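Local coordinates for transcriptional regulator URE2 (Saccharomyces cerevisiae, PDB 1K0D), which acts as a glutathione peroxidase and represses nitrogen-utilisation genes by holding GATA transcriptional activators in the cytoplasm when nitrogen is good, at residues S39-H44 against H93-Y98; V205-D210 against Y241-H246. All coordinates share one frame; numbering follows the deposited sequence.

Contact 1 (S39-H44 against H93-Y98); sequences SELGFH and HLVNKY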
loop_
_atom_site.group_PDB
_atom_site.type_symbol
_atom_site.label_atom_id
_atom_site.label_comp_id
_atom_site.label_asym_id
_atom_site.label_seq_id
_atom_site.Cartn_x
_atom_site.Cartn_y
_atom_site.Cartn_z
ATOM N N SER B 39 11.716 14.147 8.148
ATOM C CA SER B 39 13.003 14.705 8.525
ATOM C C SER B 39 13.931 14.915 7.336
ATOM O O SER B 39 14.556 15.963 7.221
ATOM C CB SER B 39 13.674 13.814 9.570
ATOM O OG SER B 39 15.018 14.208 9.761
ATOM N N GLU B 40 14.015 13.929 6.445
ATOM C CA GLU B 40 14.878 14.039 5.272
ATOM C C GLU B 40 14.495 15.210 4.362
ATOM O O GLU B 40 15.359 15.845 3.758
ATOM C CB GLU B 40 14.846 12.733 4.464
ATOM C CG GLU B 40 15.823 11.652 4.941
ATOM C CD GLU B 40 17.296 11.979 4.634
ATOM O OE1 GLU B 40 18.184 11.221 5.085
ATOM O OE2 GLU B 40 17.567 12.986 3.939
ATOM N N LEU B 41 13.201 15.496 4.265
ATOM C CA LEU B 41 12.726 16.577 3.412
ATOM C C LEU B 41 12.775 17.938 4.085
ATOM O O LEU B 41 12.454 18.948 3.462
ATOM C CB LEU B 41 11.295 16.288 2.940
ATOM C CG LEU B 41 11.163 15.049 2.053
ATOM C CD1 LEU B 41 9.700 14.758 1.795
ATOM C CD2 LEU B 41 11.906 15.266 0.747
ATOM N N GLY B 42 13.174 17.968 5.353
ATOM C CA GLY B 42 13.257 19.232 6.067
ATOM C C GLY B 42 11.926 19.772 6.558
ATOM O O GLY B 42 11.812 20.948 6.892
ATOM N N PHE B 43 10.910 18.921 6.602
ATOM C CA PHE B 43 9.598 19.343 7.071
ATOM C C PHE B 43 9.583 19.350 8.598
ATOM O O PHE B 43 9.956 18.368 9.245
ATOM C CB PHE B 43 8.513 18.407 6.518
ATOM C CG PHE B 43 8.211 18.617 5.045
ATOM C CD1 PHE B 43 8.040 17.528 4.189
ATOM C CD2 PHE B 43 8.077 19.900 4.519
ATOM C CE1 PHE B 43 7.741 17.712 2.828
ATOM C CE2 PHE B 43 7.777 20.094 3.157
ATOM C CZ PHE B 43 7.609 18.992 2.315
ATOM N N HIS B 44 9.164 20.473 9.171
ATOM C CA HIS B 44 9.109 20.617 10.621
ATOM C C HIS B 44 7.797 20.043 11.148
ATOM O O HIS B 44 6.718 20.434 10.708
ATOM C CB HIS B 44 9.266 22.095 10.989
ATOM C CG HIS B 44 10.608 22.659 10.627
ATOM N ND1 HIS B 44 11.765 22.310 11.289
ATOM C CD2 HIS B 44 10.982 23.508 9.639
ATOM C CE1 HIS B 44 12.795 22.917 10.725
ATOM N NE2 HIS B 44 12.347 23.650 9.720
ATOM N N HIS B 93 2.471 11.909 -0.466
ATOM C CA HIS B 93 2.019 13.277 -0.277
ATOM C C HIS B 93 3.226 14.182 -0.014
ATOM O O HIS B 93 3.337 15.271 -0.573
ATOM C CB HIS B 93 1.044 13.360 0.894
ATOM C CG HIS B 93 0.469 14.727 1.094
ATOM N ND1 HIS B 93 0.910 15.585 2.079
ATOM C CD2 HIS B 93 -0.488 15.395 0.413
ATOM C CE1 HIS B 93 0.247 16.723 1.994
ATOM N NE2 HIS B 93 -0.607 16.634 0.991
ATOM N N LEU B 94 4.138 13.711 0.832
ATOM C CA LEU B 94 5.328 14.486 1.171
ATOM C C LEU B 94 6.277 14.751 -0.000
ATOM O O LEU B 94 6.691 15.896 -0.210
ATOM C CB LEU B 94 6.089 13.812 2.315
ATOM C CG LEU B 94 5.299 13.785 3.629
ATOM C CD1 LEU B 94 6.154 13.171 4.727
ATOM C CD2 LEU B 94 4.894 15.203 4.008
ATOM N N VAL B 95 6.621 13.725 -0.775
ATOM C CA VAL B 95 7.529 13.964 -1.888
ATOM C C VAL B 95 6.860 14.770 -2.998
ATOM O O VAL B 95 7.514 15.581 -3.653
ATOM C CB VAL B 95 8.116 12.650 -2.452
ATOM C CG1 VAL B 95 8.866 11.924 -1.346
ATOM C CG2 VAL B 95 7.020 11.775 -3.038
ATOM N N ASN B 96 5.556 14.572 -3.196
ATOM C CA ASN B 96 4.833 15.330 -4.220
ATOM C C ASN B 96 4.838 16.808 -3.849
ATOM O O ASN B 96 5.101 17.667 -4.692
ATOM C CB ASN B 96 3.386 14.836 -4.351
ATOM C CG ASN B 96 3.238 13.753 -5.400
ATOM O OD1 ASN B 96 3.239 14.032 -6.601
ATOM N ND2 ASN B 96 3.127 12.507 -4.956
ATOM N N LYS B 97 4.566 17.089 -2.579
ATOM C CA LYS B 97 4.531 18.458 -2.082
ATOM C C LYS B 97 5.901 19.122 -2.157
ATOM O O LYS B 97 6.019 20.254 -2.624
ATOM C CB LYS B 97 4.032 18.490 -0.636
ATOM C CG LYS B 97 3.755 19.894 -0.133
ATOM C CD LYS B 97 3.056 19.892 1.211
ATOM C CE LYS B 97 2.638 21.304 1.596
ATOM N NZ LYS B 97 1.834 21.322 2.844
ATOM N N TYR B 98 6.930 18.420 -1.687
ATOM C CA TYR B 98 8.288 18.953 -1.709
ATOM C C TYR B 98 8.680 19.328 -3.134
ATOM O O TYR B 98 9.248 20.393 -3.386
ATOM C CB TYR B 98 9.293 17.923 -1.184
ATOM C CG TYR B 98 10.699 18.480 -1.088
ATOM C CD1 TYR B 98 11.117 19.157 0.057
ATOM C CD2 TYR B 98 11.578 18.414 -2.176
ATOM C CE1 TYR B 98 12.359 19.762 0.122
ATOM C CE2 TYR B 98 12.840 19.025 -2.120
ATOM C CZ TYR B 98 13.215 19.700 -0.964
ATOM O OH TYR B 98 14.425 20.341 -0.886
#
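The turn after helix 29-40 comes up against the side of helix 87-102, with the CA atoms of L41 and Y98 7.2 Å apart. G42, at positive phi (78°), closes the helix in a Schellman motif; lacking a side chain, glycine adopts this easily, and the turn sends L41 and F43 toward the other helix. L41 CD1 reaches the helix backbone at L94, 3.8 Å from L94 CB, while CD2 sits over one face of the Y98 ring, offset toward its rim, in a CH-pi contact 4.2 Å from the centroid. L41 O also lies close to a ring carbon, 3.4 Å from Y98 CE1. Y98 holds its ring there with CG anti to its backbone N (chi1 -175°). F43 and L94 run past each other in opposite directions, F43 CD1 3.9 Å from L94 CD2, and F43 CZ lies 4.0 Å from Y98 CB. L94 O meets the F43 edge in the ring plane but is bonded to Y98 N within the helix. Branched and aromatic side chains thus join this turn of the thioredoxin-like domain to helix 87-102 by dispersion, while the K97 amine bonds elsewhere, in a salt bridge to D76 and a hydrogen bond to Y20.

Contact 2 (V205-D210 against Y241-H246); sequences VWLVGD and YKWTKH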
loop_
_atom_site.group_PDB
_atom_site.type_symbol
_atom_site.label_atom_id
_atom_site.label_comp_id
_atom_site.label_asym_id
_atom_site.label_seq_id
_atom_site.Cartn_x
_atom_site.Cartn_y
_atom_site.Cartn_z
ATOM N N VAL B 205 24.471 1.304 -3.253
ATOM C CA VAL B 205 23.559 0.880 -4.306
ATOM C C VAL B 205 22.107 1.106 -3.870
ATOM O O VAL B 205 21.748 0.841 -2.725
ATOM C CB VAL B 205 23.807 -0.603 -4.649
ATOM C CG1 VAL B 205 22.661 -1.163 -5.438
ATOM C CG2 VAL B 205 25.091 -0.724 -5.460
ATOM N N TRP B 206 21.282 1.607 -4.789
ATOM C CA TRP B 206 19.881 1.901 -4.492
ATOM C C TRP B 206 18.907 1.188 -5.419
ATOM O O TRP B 206 19.264 0.798 -6.527
ATOM C CB TRP B 206 19.639 3.411 -4.564
ATOM C CG TRP B 206 20.624 4.195 -3.765
ATOM C CD1 TRP B 206 21.649 4.963 -4.247
ATOM C CD2 TRP B 206 20.720 4.249 -2.336
ATOM N NE1 TRP B 206 22.375 5.493 -3.207
ATOM C CE2 TRP B 206 21.828 5.072 -2.023
ATOM C CE3 TRP B 206 19.978 3.682 -1.288
ATOM C CZ2 TRP B 206 22.212 5.341 -0.706
ATOM C CZ3 TRP B 206 20.359 3.949 0.021
ATOM C CH2 TRP B 206 21.467 4.773 0.300
ATOM N N LEU B 207 17.670 1.038 -4.955
ATOM C CA LEU B 207 16.624 0.355 -5.709
ATOM C C LEU B 207 16.198 1.026 -7.010
ATOM O O LEU B 207 15.945 0.342 -8.002
ATOM C CB LEU B 207 15.391 0.153 -4.824
ATOM C CG LEU B 207 15.544 -0.803 -3.636
ATOM C CD1 LEU B 207 14.313 -0.725 -2.749
ATOM C CD2 LEU B 207 15.745 -2.217 -4.147
ATOM N N VAL B 208 16.108 2.352 -7.020
ATOM C CA VAL B 208 15.684 3.046 -8.228
ATOM C C VAL B 208 16.592 4.194 -8.662
ATOM O O VAL B 208 17.044 5.000 -7.845
ATOM C CB VAL B 208 14.241 3.601 -8.070
ATOM C CG1 VAL B 208 13.791 4.282 -9.362
ATOM C CG2 VAL B 208 13.278 2.465 -7.713
ATOM N N GLY B 209 16.842 4.251 -9.968
ATOM C CA GLY B 209 17.656 5.302 -10.557
ATOM C C GLY B 209 18.967 5.660 -9.884
ATOM O O GLY B 209 19.387 6.816 -9.924
ATOM N N ASP B 210 19.612 4.680 -9.264
ATOM C CA ASP B 210 20.893 4.913 -8.608
ATOM C C ASP B 210 20.874 6.148 -7.709
ATOM O O ASP B 210 21.816 6.943 -7.706
ATOM C CB ASP B 210 21.992 5.065 -9.666
ATOM C CG ASP B 210 21.959 3.953 -10.712
ATOM O OD1 ASP B 210 22.814 3.963 -11.626
ATOM O OD2 ASP B 210 21.079 3.067 -10.626
ATOM N N TYR B 241 22.122 -5.513 4.121
ATOM C CA TYR B 241 22.853 -5.008 5.271
ATOM C C TYR B 241 23.591 -3.709 4.968
ATOM O O TYR B 241 23.467 -2.742 5.719
ATOM C CB TYR B 241 23.847 -6.054 5.779
ATOM C CG TYR B 241 24.554 -5.610 7.037
ATOM C CD1 TYR B 241 23.865 -5.516 8.241
ATOM C CD2 TYR B 241 25.893 -5.223 7.010
ATOM C CE1 TYR B 241 24.486 -5.044 9.389
ATOM C CE2 TYR B 241 26.527 -4.746 8.155
ATOM C CZ TYR B 241 25.815 -4.659 9.338
ATOM O OH TYR B 241 26.421 -4.171 10.471
ATOM N N LYS B 242 24.361 -3.680 3.880
ATOM C CA LYS B 242 25.107 -2.467 3.514
ATOM C C LYS B 242 24.133 -1.313 3.273
ATOM O O LYS B 242 24.304 -0.203 3.776
ATOM C CB LYS B 242 25.915 -2.678 2.232
ATOM C CG LYS B 242 26.927 -3.803 2.252
ATOM C CD LYS B 242 27.742 -3.755 0.963
ATOM C CE LYS B 242 28.408 -5.078 0.651
ATOM N NZ LYS B 242 27.398 -6.092 0.246
ATOM N N TRP B 243 23.125 -1.614 2.467
ATOM C CA TRP B 243 22.060 -0.702 2.080
ATOM C C TRP B 243 21.424 -0.034 3.307
ATOM O O TRP B 243 21.340 1.192 3.386
ATOM C CB TRP B 243 21.046 -1.536 1.298
ATOM C CG TRP B 243 19.794 -0.889 0.852
ATOM C CD1 TRP B 243 19.660 0.092 -0.087
ATOM C CD2 TRP B 243 18.470 -1.301 1.195
ATOM N NE1 TRP B 243 18.328 0.302 -0.366
ATOM C CE2 TRP B 243 17.577 -0.541 0.408
ATOM C CE3 TRP B 243 17.951 -2.246 2.087
ATOM C CZ2 TRP B 243 16.188 -0.701 0.487
ATOM C CZ3 TRP B 243 16.569 -2.406 2.164
ATOM C CH2 TRP B 243 15.706 -1.638 1.367
ATOM N N THR B 244 20.991 -0.840 4.268
ATOM C CA THR B 244 20.377 -0.313 5.480
ATOM C C THR B 244 21.373 0.513 6.291
ATOM O O THR B 244 21.016 1.553 6.844
ATOM C CB THR B 244 19.849 -1.447 6.386
ATOM O OG1 THR B 244 19.111 -2.382 5.595
ATOM C CG2 THR B 244 18.930 -0.880 7.468
ATOM N N LYS B 245 22.622 0.056 6.369
ATOM C CA LYS B 245 23.630 0.801 7.124
ATOM C C LYS B 245 23.954 2.150 6.504
ATOM O O LYS B 245 24.211 3.120 7.216
ATOM C CB LYS B 245 24.912 -0.021 7.293
ATOM C CG LYS B 245 24.840 -0.999 8.460
ATOM C CD LYS B 245 24.463 -0.270 9.745
ATOM C CE LYS B 245 24.464 -1.195 10.955
ATOM N NZ LYS B 245 25.838 -1.642 11.328
ATOM N N HIS B 246 23.950 2.223 5.179
ATOM C CA HIS B 246 24.221 3.491 4.525
ATOM C C HIS B 246 23.144 4.480 4.953
ATOM O O HIS B 246 23.435 5.626 5.276
ATOM C CB HIS B 246 24.186 3.341 3.003
ATOM C CG HIS B 246 25.499 2.958 2.394
ATOM N ND1 HIS B 246 26.622 3.753 2.484
ATOM C CD2 HIS B 246 25.856 1.889 1.643
ATOM C CE1 HIS B 246 27.611 3.191 1.813
ATOM N NE2 HIS B 246 27.174 2.059 1.293
#
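W243 lays its indole along the loop 205-210, meeting V205 and W206 at CD1 and L207 at CZ2. Its CG stands anti to the backbone N (chi1 176°), which carries the ring system out from helix 238-248 although its first bond does not aim at the loop. At the pyrrole end, W243 CD1 lies 3.4 Å from V205 O, a close approach of a polarised C-H to a carbonyl, and 3.8 Å from W206 CE3. The benzo end belongs to L207, whose CD1 comes within 3.7 Å of W243 CZ2, the two side chains crossing at about a right angle. Between the tryptophans the meeting is rim to rim: the six-membered ring of W206 and the five-membered ring of W243 have centroids 5.7 Å apart and planes at 54°, so neither covers the other. W206 starts away from the helix, yet its long indole swings back, with CG beside its own backbone N (chi1 -51°), and brings W206 CH2 to 4.1 Å from H246 CB. H246 therefore contributes its methylene here rather than its imidazole.

The indole N-H of W243 forms a hydrogen bond to D216 OD1, the oxygen that also accepts a hydrogen bond from L207 N. One carboxylate oxygen thus ties the loop backbone and the helix side chain together, and its negative charge would be expected to polarise both N-H groups. V165 and L169 of helix 148-176 and the F219 ring pack around W243 as well, and R172 NH2 is hydrogen-bonded to L207 O. Tryptophan suits this place because it offers a broad apolar surface and one directional donor. Within the all-helical C-terminal domain of the GST fold, an irregular loop is thereby fixed to a helix by apolar packing between the segments and by polar bonds to a shared third residue.

Followed from the N terminus, the chain forms the two contacts in series. Contact 1 closes first: the 48 residues between its segments include strands 45-49, 73-76 and 82-85, so much of the sheet of the thioredoxin-like domain lies between them in sequence. The long helices 112-142 and 148-176 follow. Contact 2 then closes a shorter loop of 30 residues, containing short helices but no strand, within the C-terminal domain. The loops neither nest nor cross. The centres of contacts 1 and 2 are 20 Å apart, their nearest atoms about 8 Å. Helix 251-258 of the C-terminal domain, just beyond contact 2, packs on S39 and E40 at the end of helix 29-40, joining the two domains.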